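YfhH hypothetical protein (PDB 1SF9) is of unknown function but may act as a transcriptional regulator, and forms a homodimer. Local coordinates at residues 30-33 with 34-38. Sequence-based numbering, arbitrary orientation. Where two conformers were deposited one is given.
Sequences SQMT and PHELN
Thr33 and Glu36 form a capping box where the loop after helix 17-30 runs into helix 34-53. Thr33, the N-cap residue, accepts through OG1 from Glu36 N at 3.0 Å. In return, Thr33 N donates to Glu36 OE2 over 2.9 Å in a nearly straight bond (169°). The donor meets the anti side of the carboxylate from 34° out of its plane. A chi1 of 67° sets Thr33 OG1 between its own backbone N and carbonyl carbon, facing the first turn, and turns CG2 to the carboxylate, 3.5 Å from Glu36 OE2. The first helical bond, from Leu37 N to Thr33 O, measures 2.9 Å. Beside the box lies a small apolar contact, in which one of the two modelled conformers of Met32, extended beyond CG, brings SD to 3.7 Å from Leu37 CD2, while Met32 CB packs against Leu37 CG. Leu37 is buried and also touches Tyr73 and Leu74 of helix 57-74, tying the capped turn to that helix. With an alanine at this position, Met32 would probably lose its apolar partner and a gap would be likely to open against Tyr73 and Leu74. On the solvent side, a water donates both to Glu36 OE2 and to Gln31 O, at 3.0 Å from each, so Glu36 OE2 accepts from the water as well as from Thr33 N.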
ATOM      1  N   SER A  30      -1.240 -12.651   1.129  1.00 12.99           N
ATOM      2  CA  SER A  30      -2.334 -13.019   2.026  1.00 15.63           C
ATOM      3  C   SER A  30      -2.101 -14.358   2.712  1.00 17.29           C
ATOM      4  O   SER A  30      -2.713 -14.643   3.730  1.00 17.78           O
ATOM      5  CB  SER A  30      -3.659 -13.075   1.268  1.00 14.91           C
ATOM      6  OG  SER A  30      -3.726 -14.201   0.392  1.00 19.93           O
ATOM      7  N   GLN A  31      -1.210 -15.164   2.150  1.00 18.21           N
ATOM      8  CA  GLN A  31      -0.937 -16.489   2.698  1.00 20.23           C
ATOM      9  C   GLN A  31       0.387 -16.565   3.453  1.00 20.05           C
ATOM     10  O   GLN A  31       0.730 -17.606   4.023  1.00 21.23           O
ATOM     11  CB  GLN A  31      -0.955 -17.509   1.559  1.00 23.43           C
ATOM     12  CG  GLN A  31      -2.323 -17.631   0.881  1.00 28.56           C
ATOM     13  CD  GLN A  31      -2.279 -18.467  -0.379  1.00 33.01           C
ATOM     14  OE1 GLN A  31      -1.706 -18.064  -1.393  1.00 34.37           O
ATOM     15  NE2 GLN A  31      -2.884 -19.648  -0.322  1.00 36.73           N
ATOM     16  N   MET A  32       1.114 -15.453   3.474  0.80 17.40           N
ATOM     17  CA  MET A  32       2.395 -15.401   4.166  0.80 16.86           C
ATOM     18  C   MET A  32       2.286 -15.183   5.666  0.80 16.75           C
ATOM     19  O   MET A  32       1.379 -14.504   6.169  0.80 16.84           O
ATOM     20  CB  MET A  32       3.275 -14.269   3.617  0.80 15.05           C
ATOM     21  CG  MET A  32       3.957 -14.533   2.301  0.80 14.58           C
ATOM     22  SD  MET A  32       4.965 -13.084   1.891  0.80 13.64           S
ATOM     23  CE  MET A  32       5.578 -13.534   0.237  0.80 17.28           C
ATOM     24  N   THR A  33       3.235 -15.768   6.383  1.00 16.84           N
ATOM     25  CA  THR A  33       3.337 -15.576   7.819  1.00 17.15           C
ATOM     26  C   THR A  33       4.033 -14.224   8.034  1.00 16.21           C
ATOM     27  O   THR A  33       4.647 -13.686   7.105  1.00 16.77           O
ATOM     28  CB  THR A  33       4.247 -16.647   8.423  1.00 18.93           C
ATOM     29  OG1 THR A  33       5.597 -16.448   7.956  1.00 18.68           O
ATOM     30  CG2 THR A  33       3.785 -18.020   7.986  1.00 17.68           C
ATOM     31  N   PRO A  34       3.962 -13.662   9.252  1.00 16.59           N
ATOM     32  CA  PRO A  34       4.630 -12.378   9.482  1.00 17.40           C
ATOM     33  C   PRO A  34       6.130 -12.454   9.181  1.00 17.68           C
ATOM     34  O   PRO A  34       6.718 -11.517   8.639  1.00 16.21           O
ATOM     35  CB  PRO A  34       4.338 -12.104  10.951  1.00 18.32           C
ATOM     36  CG  PRO A  34       2.951 -12.662  11.091  1.00 17.54           C
ATOM     37  CD  PRO A  34       3.058 -13.981  10.377  1.00 17.62           C
ATOM     38  N   HIS A  35       6.753 -13.577   9.525  1.00 18.63           N
ATOM     39  CA  HIS A  35       8.176 -13.724   9.259  1.00 19.30           C
ATOM     40  C   HIS A  35       8.427 -13.693   7.748  1.00 17.73           C
ATOM     41  O   HIS A  35       9.376 -13.041   7.279  1.00 15.40           O
ATOM     42  CB  HIS A  35       8.718 -15.030   9.853  1.00 24.00           C
ATOM     43  CG  HIS A  35      10.174 -15.239   9.591  1.00 27.63           C
ATOM     44  ND1 HIS A  35      11.143 -14.361  10.031  1.00 31.92           N
ATOM     45  CD2 HIS A  35      10.832 -16.206   8.907  1.00 30.50           C
ATOM     46  CE1 HIS A  35      12.330 -14.777   9.630  1.00 32.98           C
ATOM     47  NE2 HIS A  35      12.169 -15.896   8.944  1.00 31.85           N
ATOM     48  N   GLU A  36       7.584 -14.383   6.982  1.00 14.95           N
ATOM     49  CA  GLU A  36       7.751 -14.378   5.534  1.00 14.49           C
ATOM     50  C   GLU A  36       7.551 -12.976   4.954  1.00 11.18           C
ATOM     51  O   GLU A  36       8.240 -12.601   4.008  1.00 11.44           O
ATOM     52  CB  GLU A  36       6.793 -15.379   4.872  1.00 15.57           C
ATOM     53  CG  GLU A  36       7.198 -16.840   5.161  1.00 20.04           C
ATOM     54  CD  GLU A  36       6.091 -17.848   4.879  1.00 24.92           C
ATOM     55  OE1 GLU A  36       6.404 -19.061   4.779  1.00 26.94           O
ATOM     56  OE2 GLU A  36       4.911 -17.441   4.775  1.00 22.80           O
ATOM     57  N   LEU A  37       6.620 -12.201   5.511  1.00 10.95           N
ATOM     58  CA  LEU A  37       6.396 -10.835   5.014  1.00 10.66           C
ATOM     59  C   LEU A  37       7.619  -9.977   5.323  1.00 12.19           C
ATOM     60  O   LEU A  37       8.073  -9.187   4.501  1.00  9.74           O
ATOM     61  CB  LEU A  37       5.154 -10.219   5.677  1.00 11.90           C
ATOM     62  CG  LEU A  37       3.846 -10.720   5.091  1.00 14.79           C
ATOM     63  CD1 LEU A  37       2.676 -10.394   6.007  1.00 14.43           C
ATOM     64  CD2 LEU A  37       3.681 -10.105   3.706  1.00 13.28           C
ATOM     65  N   ASN A  38       8.175 -10.151   6.522  1.00 11.68           N
ATOM     66  CA  ASN A  38       9.358  -9.378   6.877  1.00 13.14           C
ATOM     67  C   ASN A  38      10.521  -9.727   5.952  1.00 11.28           C
ATOM     68  O   ASN A  38      11.295  -8.847   5.591  1.00 10.83           O
ATOM     69  CB  ASN A  38       9.777  -9.639   8.326  1.00 14.07           C
ATOM     70  CG  ASN A  38       8.848  -8.992   9.324  1.00 19.39           C
ATOM     71  OD1 ASN A  38       8.426  -7.861   9.146  1.00 20.97           O
ATOM     72  ND2 ASN A  38       8.545  -9.707  10.402  1.00 25.44           N
TER
HETATM   73  O   HOH W   1       2.875 -19.680   4.588  0.50 31.52           O